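Local coordinates for protein ORF14 (Streptomyces clavuligerus, PDB 2WPX) that is a tandem GNAT-family protein of the clavulanic acid pathway that binds acetyl-CoA and probably acts as an acyltransferase, at residues 182-187 with 289-294; 195-200 with 249-254; 254-259 with 294-299; 302-307 with 320-325. All coordinates share one frame; numbering follows the deposited sequence.

All four contacts lie in the C-terminal of the two GNAT-like halves, away from the acetyl-CoA pocket formed by residues between 90 and 145. Interaction 1 packs strand 180-185 on helix 280-295, and interaction 3 sets the end of that helix against strand 247-256; their centres are about 11 Å apart, and they share R294. Interaction 2, nested within the loop of interaction 1 with centres about 14 Å apart, brings helix 191-199 to strand 247-256 and shares V254 with interaction 3. V292 packs on V254, so both helices rest on this strand. Interaction 4 comes last, its centre about 17 to 20 Å from the others, between strand 301-307 and the turn leading into strand 323-334.

Interaction 1: residues 182-187 with 289-294; sequences LVTWGT and LEYVLR
T184 of strand 182-185 and Y291 of the helix spanning 289-294 have the closest CA atoms of the two segments, 8.2 Å apart, and the tyrosine ring fills the interval. Strand 180-185 is an outermost strand of the fold, and helix 280-295 packs beside it. With CG anti to the backbone N (chi1 171°), Y291 leaves the helix toward the strand and presents one ring face to T184. The threonine CB stands over that face, offset toward the rim, in a CH-pi contact 4.2 Å from the ring centroid and 25° off the normal. CG2 of T184 adds a looser touch on Y291 CD2 at 4.1 Å. At the ring edge, in plane, lies the carbonyl of W185, with its O 4.0 Å from Y291 CE2. The Y291 hydroxyl continues past this edge to the peptide that joins W185 to G186, where OH comes within 3.9 Å of G186 N without bonding to it. The W185 side chain leaves the strand on the side away from the helix, and its indole stacks on H237, whose ND1 also hydrogen-bonds the W185 carbonyl O, while Y236 meets Y291 edge-to-face. The polar link between strand and helix is a single water, 2.8 Å from T184 OG1 and 2.9 Å from Y291 OH. The contact thus combines a ring face packed on T184 with a water bridge: the two hydroxyls make no direct bond, and their polar link depends on that one water.

Interaction 2: residues 195-200 with 249-254; sequences VPVSEL and AGYTSV
The carbonyl oxygen of V195 is gripped in the helical turn that carries V197 to the ring of Y251: it accepts from S198 OG at 2.8 Å and from E199 N at 2.9 Å, with a weak third bond from S198 N. A chi1 of 73° turns the S198 hydroxyl back to this carbonyl one turn earlier, and it approaches at a C=O...O angle of 123°, tilted 20° from the carbonyl plane. In this GNAT-like half, helix 191-199 packs on strand 247-256 near a classic beta bulge, where A249 and G250 both face A240. The contact itself is apolar. V197 crosses the tyrosine at about a right angle and lays both methyls over the same side of the ring: CG2 sits above the centre, 4.0 Å from the centroid, whereas CG1 lies out beyond it toward the phenol end, 3.8 Å from Y251 OH. The indole of W185 also touches both V197 and Y251, and the phenol ring is flanked further by H237. Just beyond the last helical turn, L200 points toward the strand and rests CD2 on the bulge, 3.9 Å from G250 CA. L248 lies against V197 and L200 in the same buried patch. The leucine also reaches the tyrosine obliquely, with L200 CD2 4.2 Å from Y251 CD1.

Interaction 3: residues 254-259 with 294-299; sequences VSKTTG and RHEPEV
Side-chain packing between K256 and E296, largely through their methylenes, makes up most of this contact, although the two residues bear opposite charges. Their chains cross obliquely, the methylene K256 CD resting 3.5 Å from E296 CG. V299 joins from the far end of a type I beta turn that starts at E296, closed by a bond from V299 N to E296 O; its CG2 meets K256 tip to tip, 4.1 Å from CD. The polar ends diverge. K256 bends at chi2 (91°) and again at chi4, which carries its ammonium back over the loop that follows its own strand. There NZ donates to T257 O at 2.9 Å and to N260 O, with a weak bond to G259 O. T257 OG1 takes the same G259 carbonyl at 2.8 Å, so the loop wraps round the lysine end. The E296 carboxylate is held by other residues: OE1 forms a salt bridge with R234, and OE2 a hydrogen bond with Y236. Of the two oxygens, OE2 lies against the lysine chain, 3.5 Å from K256 CG. Electrostatically, K256 NZ and E296 OE2 remain 6.0 Å apart, too far for an ion pair. The chemistry therefore implies that strand 247-256 and the loop after helix 280-295 are joined by packing of the lysine methylenes on the E296 chain, its carboxylate oxygen and the V299 methyl. Each polar end has its own hydrogen-bonding partners, and E296 its own ion pair with R234, with perhaps a modest longer-range attraction to K256.

Interaction 4: residues 302-307 with 320-325; sequences VETANA and LGFEPY
F322 makes the tight part of this contact, its ring wedged against V302 and T304 of strand 301-307. T304 meets the ring at about a right angle, and its CG2 lies over one face in a CH-pi contact, 4.1 Å from the centroid and 28° off the normal. Its chi1 (-158°) sets OG1 anti to the backbone N, where it bonds to Q266 O, and leaves CG2 between the N and the carbonyl carbon, over the ring. V302 supplies both a methyl and its carbonyl: CG1 packs 3.8 Å from F322 CZ, while V302 O comes obliquely within 3.4 Å of F322 CE2. Q159, L161, Q266 and N317 also touch the F322 side chain. F322 follows G321, whose positive phi (102°) ends helix 311-319 in a Schellman motif, so the chain turns sharply before the phenylalanine drops onto the strand. The looser side begins with E303, which leaves the strand on the side away from F322 and bonds H158 NE2 through OE1; only its backbone nears the ring, E303 C lying 4.1 Å from F322 CE2. P324 is exposed. Strand 149-162 runs between strands 301-307 and 323-334, so the two are not paired directly. The chemistry is thus that of a ring packed by methyls and one backbone carbonyl, while the T304 hydroxyl and, on the other side of the strand, the E303 carboxylate bond to neighbouring strands.

Interaction 1: residues 182-187 with 289-294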
loop_
_atom_site.group_PDB
_atom_site.type_symbol
_atom_site.label_atom_id
_atom_site.label_comp_id
_atom_site.label_asym_id
_atom_site.label_seq_id
_atom_site.Cartn_x
_atom_site.Cartn_y
_atom_site.Cartn_z
ATOM N N LEU A 182 17.723 19.834 -7.010
ATOM C CA LEU A 182 17.233 18.750 -6.175
ATOM C C LEU A 182 17.035 19.241 -4.768
ATOM O O LEU A 182 17.915 19.898 -4.240
ATOM C CB LEU A 182 18.296 17.682 -6.141
ATOM C CG LEU A 182 18.202 16.960 -7.468
ATOM C CD1 LEU A 182 19.012 15.700 -7.340
ATOM C CD2 LEU A 182 16.739 16.583 -7.747
ATOM N N VAL A 183 15.892 18.934 -4.166
ATOM C CA VAL A 183 15.716 19.097 -2.695
ATOM C C VAL A 183 15.310 17.742 -2.033
ATOM O O VAL A 183 14.695 16.858 -2.687
ATOM C CB VAL A 183 14.663 20.222 -2.381
ATOM C CG1 VAL A 183 13.245 19.769 -2.793
ATOM C CG2 VAL A 183 14.664 20.640 -0.906
ATOM N N THR A 184 15.632 17.574 -0.751
ATOM C CA THR A 184 15.294 16.347 0.005
ATOM C C THR A 184 14.684 16.731 1.331
ATOM O O THR A 184 15.008 17.786 1.897
ATOM C CB THR A 184 16.542 15.458 0.323
ATOM O OG1 THR A 184 17.463 16.188 1.173
ATOM C CG2 THR A 184 17.246 15.030 -0.960
ATOM N N TRP A 185 13.813 15.876 1.845
ATOM C CA TRP A 185 13.294 16.031 3.207
ATOM C C TRP A 185 12.788 14.671 3.752
ATOM O O TRP A 185 12.481 13.760 2.964
ATOM C CB TRP A 185 12.182 17.070 3.212
ATOM C CG TRP A 185 10.962 16.692 2.485
ATOM C CD1 TRP A 185 9.954 15.912 2.941
ATOM C CD2 TRP A 185 10.572 17.107 1.168
ATOM N NE1 TRP A 185 8.946 15.832 2.025
ATOM C CE2 TRP A 185 9.299 16.553 0.921
ATOM C CE3 TRP A 185 11.168 17.902 0.184
ATOM C CZ2 TRP A 185 8.622 16.744 -0.274
ATOM C CZ3 TRP A 185 10.495 18.101 -0.995
ATOM C CH2 TRP A 185 9.225 17.519 -1.216
ATOM N N GLY A 186 12.709 14.575 5.084
ATOM C CA GLY A 186 12.442 13.327 5.794
ATOM C C GLY A 186 10.951 13.048 5.878
ATOM O O GLY A 186 10.205 13.201 4.872
ATOM N N THR A 187 10.494 12.674 7.076
ATOM C CA THR A 187 9.172 12.135 7.249
ATOM C C THR A 187 8.135 13.215 7.161
ATOM O O THR A 187 7.024 12.964 6.726
ATOM C CB THR A 187 9.090 11.428 8.619
ATOM O OG1 THR A 187 10.140 10.445 8.678
ATOM C CG2 THR A 187 7.789 10.743 8.786
ATOM N N LEU A 289 16.847 7.094 -3.794
ATOM C CA LEU A 289 17.373 5.827 -3.322
ATOM C C LEU A 289 18.721 6.063 -2.633
ATOM O O LEU A 289 19.006 5.532 -1.575
ATOM C CB LEU A 289 17.493 4.807 -4.448
ATOM C CG LEU A 289 17.974 3.387 -4.035
ATOM C CD1 LEU A 289 16.960 2.743 -3.163
ATOM C CD2 LEU A 289 18.304 2.461 -5.223
ATOM N N GLU A 290 19.547 6.905 -3.205
ATOM C CA GLU A 290 20.828 7.090 -2.611
ATOM C C GLU A 290 20.653 7.693 -1.223
ATOM O O GLU A 290 21.434 7.407 -0.297
ATOM C CB GLU A 290 21.655 8.010 -3.479
ATOM C CG GLU A 290 23.065 8.198 -2.989
ATOM C CD GLU A 290 23.754 9.320 -3.775
ATOM O OE1 GLU A 290 23.204 10.426 -3.910
ATOM O OE2 GLU A 290 24.838 9.085 -4.292
ATOM N N TYR A 291 19.659 8.570 -1.117
ATOM C CA TYR A 291 19.365 9.280 0.081
ATOM C C TYR A 291 18.861 8.264 1.157
ATOM O O TYR A 291 19.345 8.257 2.277
ATOM C CB TYR A 291 18.383 10.403 -0.248
ATOM C CG TYR A 291 17.818 11.107 0.954
ATOM C CD1 TYR A 291 18.595 11.376 2.068
ATOM C CD2 TYR A 291 16.496 11.486 0.992
ATOM C CE1 TYR A 291 18.049 12.051 3.181
ATOM C CE2 TYR A 291 15.970 12.137 2.061
ATOM C CZ TYR A 291 16.732 12.417 3.144
ATOM O OH TYR A 291 16.152 13.063 4.200
ATOM N N VAL A 292 17.985 7.351 0.796
ATOM C CA VAL A 292 17.637 6.185 1.671
ATOM C C VAL A 292 18.835 5.339 2.154
ATOM O O VAL A 292 19.038 5.148 3.371
ATOM C CB VAL A 292 16.607 5.279 0.973
ATOM C CG1 VAL A 292 16.316 3.984 1.762
ATOM C CG2 VAL A 292 15.372 6.064 0.755
ATOM N N LEU A 293 19.638 4.853 1.217
ATOM C CA LEU A 293 20.728 3.904 1.522
ATOM C C LEU A 293 21.784 4.520 2.426
ATOM O O LEU A 293 22.485 3.805 3.135
ATOM C CB LEU A 293 21.403 3.433 0.226
ATOM C CG LEU A 293 20.868 2.148 -0.388
ATOM C CD1 LEU A 293 19.451 1.986 -0.030
ATOM C CD2 LEU A 293 21.097 1.980 -1.907
ATOM N N ARG A 294 21.942 5.834 2.403
ATOM C CA ARG A 294 22.957 6.372 3.257
ATOM C C ARG A 294 22.432 6.531 4.682
ATOM O O ARG A 294 23.202 6.710 5.605
ATOM C CB ARG A 294 23.623 7.635 2.668
ATOM C CG ARG A 294 22.833 8.911 2.798
ATOM C CD ARG A 294 23.760 10.162 2.930
ATOM N NE ARG A 294 24.595 10.349 1.748
ATOM C CZ ARG A 294 24.112 10.501 0.518
ATOM N NH1 ARG A 294 22.794 10.485 0.303
ATOM N NH2 ARG A 294 24.951 10.657 -0.497
HETATM O O HOH W 1 17.297 15.666 3.953
#

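Interaction 2: residues 195-200 with 249-254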
loop_
_atom_site.group_PDB
_atom_site.type_symbol
_atom_site.label_atom_id
_atom_site.label_comp_id
_atom_site.label_asym_id
_atom_site.label_seq_id
_atom_site.Cartn_x
_atom_site.Cartn_y
_atom_site.Cartn_z
ATOM N N VAL A 195 1.757 22.416 -0.400
ATOM C CA VAL A 195 0.768 22.739 -1.449
ATOM C C VAL A 195 1.283 22.348 -2.871
ATOM O O VAL A 195 0.530 21.816 -3.662
ATOM C CB VAL A 195 0.228 24.185 -1.359
ATOM C CG1 VAL A 195 -0.628 24.537 -2.566
ATOM C CG2 VAL A 195 -0.611 24.331 -0.090
ATOM N N PRO A 196 2.577 22.591 -3.168
ATOM C CA PRO A 196 3.116 22.195 -4.465
ATOM C C PRO A 196 3.021 20.670 -4.700
ATOM O O PRO A 196 2.755 20.250 -5.825
ATOM C CB PRO A 196 4.570 22.667 -4.390
ATOM C CG PRO A 196 4.479 23.944 -3.510
ATOM C CD PRO A 196 3.402 23.621 -2.498
ATOM N N VAL A 197 3.273 19.877 -3.662
ATOM C CA VAL A 197 3.062 18.469 -3.722
ATOM C C VAL A 197 1.603 18.133 -4.059
ATOM O O VAL A 197 1.313 17.174 -4.804
ATOM C CB VAL A 197 3.489 17.746 -2.384
ATOM C CG1 VAL A 197 2.736 16.423 -2.197
ATOM C CG2 VAL A 197 4.969 17.490 -2.372
ATOM N N SER A 198 0.665 18.870 -3.493
ATOM C CA SER A 198 -0.681 18.464 -3.735
ATOM C C SER A 198 -1.127 18.896 -5.133
ATOM O O SER A 198 -1.981 18.240 -5.724
ATOM C CB SER A 198 -1.605 19.002 -2.658
ATOM O OG SER A 198 -1.759 20.382 -2.858
ATOM N N GLU A 199 -0.563 19.976 -5.672
ATOM C CA GLU A 199 -0.975 20.412 -6.993
ATOM C C GLU A 199 -0.287 19.552 -8.073
ATOM O O GLU A 199 -0.579 19.651 -9.268
ATOM C CB GLU A 199 -0.807 21.947 -7.194
ATOM C CG GLU A 199 0.561 22.545 -6.782
ATOM C CD GLU A 199 0.575 24.099 -6.624
ATOM O OE1 GLU A 199 1.523 24.633 -5.999
ATOM O OE2 GLU A 199 -0.347 24.785 -7.117
ATOM N N LEU A 200 0.627 18.693 -7.642
ATOM C CA LEU A 200 1.165 17.703 -8.557
ATOM C C LEU A 200 0.246 16.476 -8.600
ATOM O O LEU A 200 0.750 15.361 -8.592
ATOM C CB LEU A 200 2.579 17.271 -8.139
ATOM C CG LEU A 200 3.859 17.698 -8.868
ATOM C CD1 LEU A 200 4.000 19.199 -8.958
ATOM C CD2 LEU A 200 5.040 17.111 -8.143
ATOM N N ALA A 249 8.618 20.578 -9.812
ATOM C CA ALA A 249 8.538 19.933 -11.097
ATOM C C ALA A 249 8.371 18.418 -10.914
ATOM O O ALA A 249 7.917 17.694 -11.823
ATOM C CB ALA A 249 9.807 20.279 -11.901
ATOM N N GLY A 250 8.723 17.927 -9.731
ATOM C CA GLY A 250 8.659 16.508 -9.474
ATOM C C GLY A 250 9.012 16.124 -8.057
ATOM O O GLY A 250 9.704 16.876 -7.325
ATOM N N TYR A 251 8.552 14.935 -7.670
ATOM C CA TYR A 251 9.017 14.374 -6.449
ATOM C C TYR A 251 8.696 12.901 -6.280
ATOM O O TYR A 251 7.989 12.302 -7.080
ATOM C CB TYR A 251 8.496 15.206 -5.298
ATOM C CG TYR A 251 7.354 14.602 -4.605
ATOM C CD1 TYR A 251 6.202 14.298 -5.274
ATOM C CD2 TYR A 251 7.420 14.348 -3.258
ATOM C CE1 TYR A 251 5.144 13.716 -4.608
ATOM C CE2 TYR A 251 6.376 13.801 -2.591
ATOM C CZ TYR A 251 5.251 13.470 -3.273
ATOM O OH TYR A 251 4.216 12.914 -2.571
ATOM N N THR A 252 9.217 12.329 -5.220
ATOM C CA THR A 252 9.183 10.920 -5.040
ATOM C C THR A 252 9.433 10.611 -3.564
ATOM O O THR A 252 9.923 11.458 -2.833
ATOM C CB THR A 252 10.259 10.247 -5.935
ATOM O OG1 THR A 252 10.103 8.833 -5.878
ATOM C CG2 THR A 252 11.651 10.589 -5.471
ATOM N N SER A 253 9.093 9.408 -3.120
ATOM C CA SER A 253 9.282 9.013 -1.716
ATOM C C SER A 253 9.524 7.511 -1.528
ATOM O O SER A 253 9.007 6.688 -2.295
ATOM C CB SER A 253 8.030 9.360 -0.912
ATOM O OG SER A 253 6.932 8.783 -1.576
ATOM N N VAL A 254 10.303 7.200 -0.487
ATOM C CA VAL A 254 10.399 5.886 0.117
ATOM C C VAL A 254 9.845 5.927 1.589
ATOM O O VAL A 254 10.018 6.917 2.359
ATOM C CB VAL A 254 11.850 5.319 0.068
ATOM C CG1 VAL A 254 11.949 3.985 0.776
ATOM C CG2 VAL A 254 12.295 5.108 -1.393
#

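Interaction 3: residues 254-259 with 294-299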
loop_
_atom_site.group_PDB
_atom_site.type_symbol
_atom_site.label_atom_id
_atom_site.label_comp_id
_atom_site.label_asym_id
_atom_site.label_seq_id
_atom_site.Cartn_x
_atom_site.Cartn_y
_atom_site.Cartn_z
ATOM N N VAL A 254 10.303 7.200 -0.487
ATOM C CA VAL A 254 10.399 5.886 0.117
ATOM C C VAL A 254 9.845 5.927 1.589
ATOM O O VAL A 254 10.018 6.917 2.359
ATOM C CB VAL A 254 11.850 5.319 0.068
ATOM C CG1 VAL A 254 11.949 3.985 0.776
ATOM C CG2 VAL A 254 12.295 5.108 -1.393
ATOM N N SER A 255 9.206 4.827 1.969
ATOM C CA SER A 255 8.622 4.669 3.265
ATOM C C SER A 255 9.370 3.481 3.869
ATOM O O SER A 255 9.680 2.513 3.181
ATOM C CB SER A 255 7.119 4.368 3.041
ATOM O OG SER A 255 6.473 4.057 4.230
ATOM N N LYS A 256 9.699 3.543 5.145
ATOM C CA LYS A 256 10.492 2.461 5.768
ATOM C C LYS A 256 9.850 2.172 7.116
ATOM O O LYS A 256 9.653 3.095 7.881
ATOM C CB LYS A 256 11.918 2.949 5.999
ATOM C CG LYS A 256 12.758 2.076 6.912
ATOM C CD LYS A 256 13.496 1.042 6.016
ATOM C CE LYS A 256 13.766 -0.310 6.738
ATOM N NZ LYS A 256 12.490 -0.914 7.309
ATOM N N THR A 257 9.511 0.907 7.393
ATOM C CA THR A 257 8.959 0.483 8.711
ATOM C C THR A 257 10.038 0.378 9.821
ATOM O O THR A 257 11.251 0.332 9.554
ATOM C CB THR A 257 8.109 -0.811 8.630
ATOM O OG1 THR A 257 8.901 -1.860 8.081
ATOM C CG2 THR A 257 6.896 -0.677 7.740
ATOM N N THR A 258 9.600 0.417 11.076
ATOM C CA THR A 258 10.506 0.176 12.171
ATOM C C THR A 258 11.164 -1.195 11.984
ATOM O O THR A 258 12.369 -1.325 12.050
ATOM C CB THR A 258 9.804 0.288 13.558
ATOM O OG1 THR A 258 9.405 1.632 13.789
ATOM C CG2 THR A 258 10.765 -0.096 14.712
ATOM N N GLY A 259 10.369 -2.213 11.735
ATOM C CA GLY A 259 10.880 -3.581 11.577
ATOM C C GLY A 259 11.424 -3.815 10.166
ATOM O O GLY A 259 11.157 -3.023 9.239
ATOM N N ARG A 294 21.942 5.834 2.403
ATOM C CA ARG A 294 22.957 6.372 3.257
ATOM C C ARG A 294 22.432 6.531 4.682
ATOM O O ARG A 294 23.202 6.710 5.605
ATOM C CB ARG A 294 23.623 7.635 2.668
ATOM C CG ARG A 294 22.833 8.911 2.798
ATOM C CD ARG A 294 23.760 10.162 2.930
ATOM N NE ARG A 294 24.595 10.349 1.748
ATOM C CZ ARG A 294 24.112 10.501 0.518
ATOM N NH1 ARG A 294 22.794 10.485 0.303
ATOM N NH2 ARG A 294 24.951 10.657 -0.497
ATOM N N HIS A 295 21.126 6.389 4.861
ATOM C CA HIS A 295 20.527 6.359 6.200
ATOM C C HIS A 295 20.028 4.948 6.654
ATOM O O HIS A 295 19.809 4.702 7.832
ATOM C CB HIS A 295 19.392 7.373 6.235
ATOM C CG HIS A 295 19.871 8.774 6.044
ATOM N ND1 HIS A 295 20.291 9.563 7.098
ATOM C CD2 HIS A 295 20.040 9.516 4.921
ATOM C CE1 HIS A 295 20.686 10.736 6.628
ATOM N NE2 HIS A 295 20.540 10.732 5.313
ATOM N N GLU A 296 19.833 4.055 5.681
ATOM C CA GLU A 296 19.317 2.723 5.876
ATOM C C GLU A 296 20.254 1.815 5.062
ATOM O O GLU A 296 19.865 1.275 4.037
ATOM C CB GLU A 296 17.907 2.668 5.290
ATOM C CG GLU A 296 16.739 2.303 6.234
ATOM C CD GLU A 296 16.464 3.321 7.286
ATOM O OE1 GLU A 296 17.132 3.255 8.304
ATOM O OE2 GLU A 296 15.582 4.168 7.164
ATOM N N PRO A 297 21.525 1.673 5.509
ATOM C CA PRO A 297 22.490 0.800 4.829
ATOM C C PRO A 297 22.025 -0.640 4.614
ATOM O O PRO A 297 22.535 -1.289 3.730
ATOM C CB PRO A 297 23.718 0.806 5.771
ATOM C CG PRO A 297 23.227 1.426 7.094
ATOM C CD PRO A 297 22.128 2.366 6.673
ATOM N N GLU A 298 21.111 -1.162 5.422
ATOM C CA GLU A 298 20.840 -2.582 5.364
ATOM C C GLU A 298 19.769 -2.869 4.357
ATOM O O GLU A 298 19.480 -4.020 4.104
ATOM C CB GLU A 298 20.398 -3.111 6.714
ATOM C CG GLU A 298 21.547 -3.364 7.651
ATOM C CD GLU A 298 21.079 -3.674 9.052
ATOM O OE1 GLU A 298 20.806 -2.723 9.804
ATOM O OE2 GLU A 298 21.000 -4.862 9.431
ATOM N N VAL A 299 19.172 -1.808 3.802
ATOM C CA VAL A 299 18.136 -1.956 2.795
ATOM C C VAL A 299 18.654 -2.612 1.515
ATOM O O VAL A 299 19.709 -2.283 0.980
ATOM C CB VAL A 299 17.430 -0.606 2.463
ATOM C CG1 VAL A 299 16.609 -0.786 1.257
ATOM C CG2 VAL A 299 16.558 -0.163 3.615
#

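Interaction 4: residues 302-307 with 320-325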
loop_
_atom_site.group_PDB
_atom_site.type_symbol
_atom_site.label_atom_id
_atom_site.label_comp_id
_atom_site.label_asym_id
_atom_site.label_seq_id
_atom_site.Cartn_x
_atom_site.Cartn_y
_atom_site.Cartn_z
ATOM N N VAL A 302 13.474 -3.611 -2.286
ATOM C CA VAL A 302 12.634 -2.447 -2.402
ATOM C C VAL A 302 11.447 -2.823 -3.253
ATOM O O VAL A 302 11.584 -3.433 -4.308
ATOM C CB VAL A 302 13.407 -1.273 -3.019
ATOM C CG1 VAL A 302 12.508 -0.025 -3.109
ATOM C CG2 VAL A 302 14.644 -0.996 -2.217
ATOM N N GLU A 303 10.255 -2.551 -2.768
ATOM C CA GLU A 303 9.081 -2.872 -3.547
ATOM C C GLU A 303 8.381 -1.580 -4.003
ATOM O O GLU A 303 8.519 -0.501 -3.371
ATOM C CB GLU A 303 8.112 -3.744 -2.729
ATOM C CG GLU A 303 7.312 -2.961 -1.709
ATOM C CD GLU A 303 6.387 -3.863 -0.870
ATOM O OE1 GLU A 303 5.355 -4.317 -1.391
ATOM O OE2 GLU A 303 6.707 -4.110 0.308
ATOM N N THR A 304 7.626 -1.701 -5.092
ATOM C CA THR A 304 6.810 -0.616 -5.563
ATOM C C THR A 304 5.636 -1.185 -6.393
ATOM O O THR A 304 5.608 -2.409 -6.651
ATOM C CB THR A 304 7.670 0.354 -6.441
ATOM O OG1 THR A 304 7.056 1.655 -6.502
ATOM C CG2 THR A 304 7.896 -0.236 -7.854
ATOM N N ALA A 305 4.690 -0.321 -6.803
ATOM C CA ALA A 305 3.559 -0.764 -7.618
ATOM C C ALA A 305 3.065 0.348 -8.500
ATOM O O ALA A 305 2.850 1.465 -8.036
ATOM C CB ALA A 305 2.368 -1.247 -6.728
ATOM N N ASN A 306 2.844 0.007 -9.763
ATOM C CA ASN A 306 2.245 0.903 -10.744
ATOM C C ASN A 306 0.983 0.334 -11.306
ATOM O O ASN A 306 0.869 -0.884 -11.497
ATOM C CB ASN A 306 3.191 1.070 -11.902
ATOM C CG ASN A 306 4.404 1.756 -11.495
ATOM O OD1 ASN A 306 5.492 1.174 -11.443
ATOM N ND2 ASN A 306 4.248 3.033 -11.155
ATOM N N ALA A 307 0.048 1.212 -11.631
ATOM C CA ALA A 307 -1.025 0.788 -12.498
ATOM C C ALA A 307 -0.398 0.272 -13.796
ATOM O O ALA A 307 0.503 0.906 -14.375
ATOM C CB ALA A 307 -1.973 1.914 -12.775
ATOM N N LEU A 320 15.683 0.627 -13.867
ATOM C CA LEU A 320 16.404 0.735 -12.601
ATOM C C LEU A 320 16.615 -0.647 -11.957
ATOM O O LEU A 320 17.163 -0.735 -10.869
ATOM C CB LEU A 320 15.629 1.620 -11.615
ATOM C CG LEU A 320 15.959 3.121 -11.554
ATOM C CD1 LEU A 320 15.820 3.686 -12.934
ATOM C CD2 LEU A 320 15.057 3.843 -10.588
ATOM N N GLY A 321 16.142 -1.722 -12.606
ATOM C CA GLY A 321 16.300 -3.059 -12.035
ATOM C C GLY A 321 15.023 -3.606 -11.375
ATOM O O GLY A 321 15.007 -4.758 -10.904
ATOM N N PHE A 322 13.959 -2.802 -11.316
ATOM C CA PHE A 322 12.722 -3.308 -10.752
ATOM C C PHE A 322 12.175 -4.455 -11.657
ATOM O O PHE A 322 12.184 -4.326 -12.869
ATOM C CB PHE A 322 11.670 -2.203 -10.541
ATOM C CG PHE A 322 11.818 -1.434 -9.245
ATOM C CD1 PHE A 322 12.516 -0.222 -9.206
ATOM C CD2 PHE A 322 11.242 -1.905 -8.076
ATOM C CE1 PHE A 322 12.622 0.501 -8.053
ATOM C CE2 PHE A 322 11.335 -1.196 -6.883
ATOM C CZ PHE A 322 12.038 -0.001 -6.852
ATOM N N GLU A 323 11.733 -5.569 -11.047
ATOM C CA GLU A 323 11.165 -6.690 -11.803
ATOM C C GLU A 323 9.745 -6.977 -11.333
ATOM O O GLU A 323 9.476 -7.098 -10.135
ATOM C CB GLU A 323 12.045 -7.945 -11.707
ATOM C CG GLU A 323 13.440 -7.719 -12.232
ATOM C CD GLU A 323 14.376 -8.940 -12.069
ATOM O OE1 GLU A 323 14.546 -9.446 -10.945
ATOM O OE2 GLU A 323 14.960 -9.384 -13.080
ATOM N N PRO A 324 8.820 -7.036 -12.289
ATOM C CA PRO A 324 7.424 -7.344 -11.974
ATOM C C PRO A 324 7.340 -8.747 -11.385
ATOM O O PRO A 324 7.846 -9.697 -11.956
ATOM C CB PRO A 324 6.720 -7.263 -13.337
ATOM C CG PRO A 324 7.661 -6.455 -14.195
ATOM C CD PRO A 324 9.045 -6.784 -13.721
ATOM N N TYR A 325 6.714 -8.855 -10.228
ATOM C CA TYR A 325 6.615 -10.117 -9.537
ATOM C C TYR A 325 5.182 -10.690 -9.467
ATOM O O TYR A 325 4.981 -11.842 -9.807
ATOM C CB TYR A 325 7.165 -9.965 -8.141
ATOM C CG TYR A 325 7.456 -11.292 -7.561
ATOM C CD1 TYR A 325 8.656 -11.953 -7.860
ATOM C CD2 TYR A 325 6.547 -11.912 -6.714
ATOM C CE1 TYR A 325 8.937 -13.189 -7.335
ATOM C CE2 TYR A 325 6.828 -13.149 -6.167
ATOM C CZ TYR A 325 8.022 -13.782 -6.487
ATOM O OH TYR A 325 8.312 -15.028 -5.939
#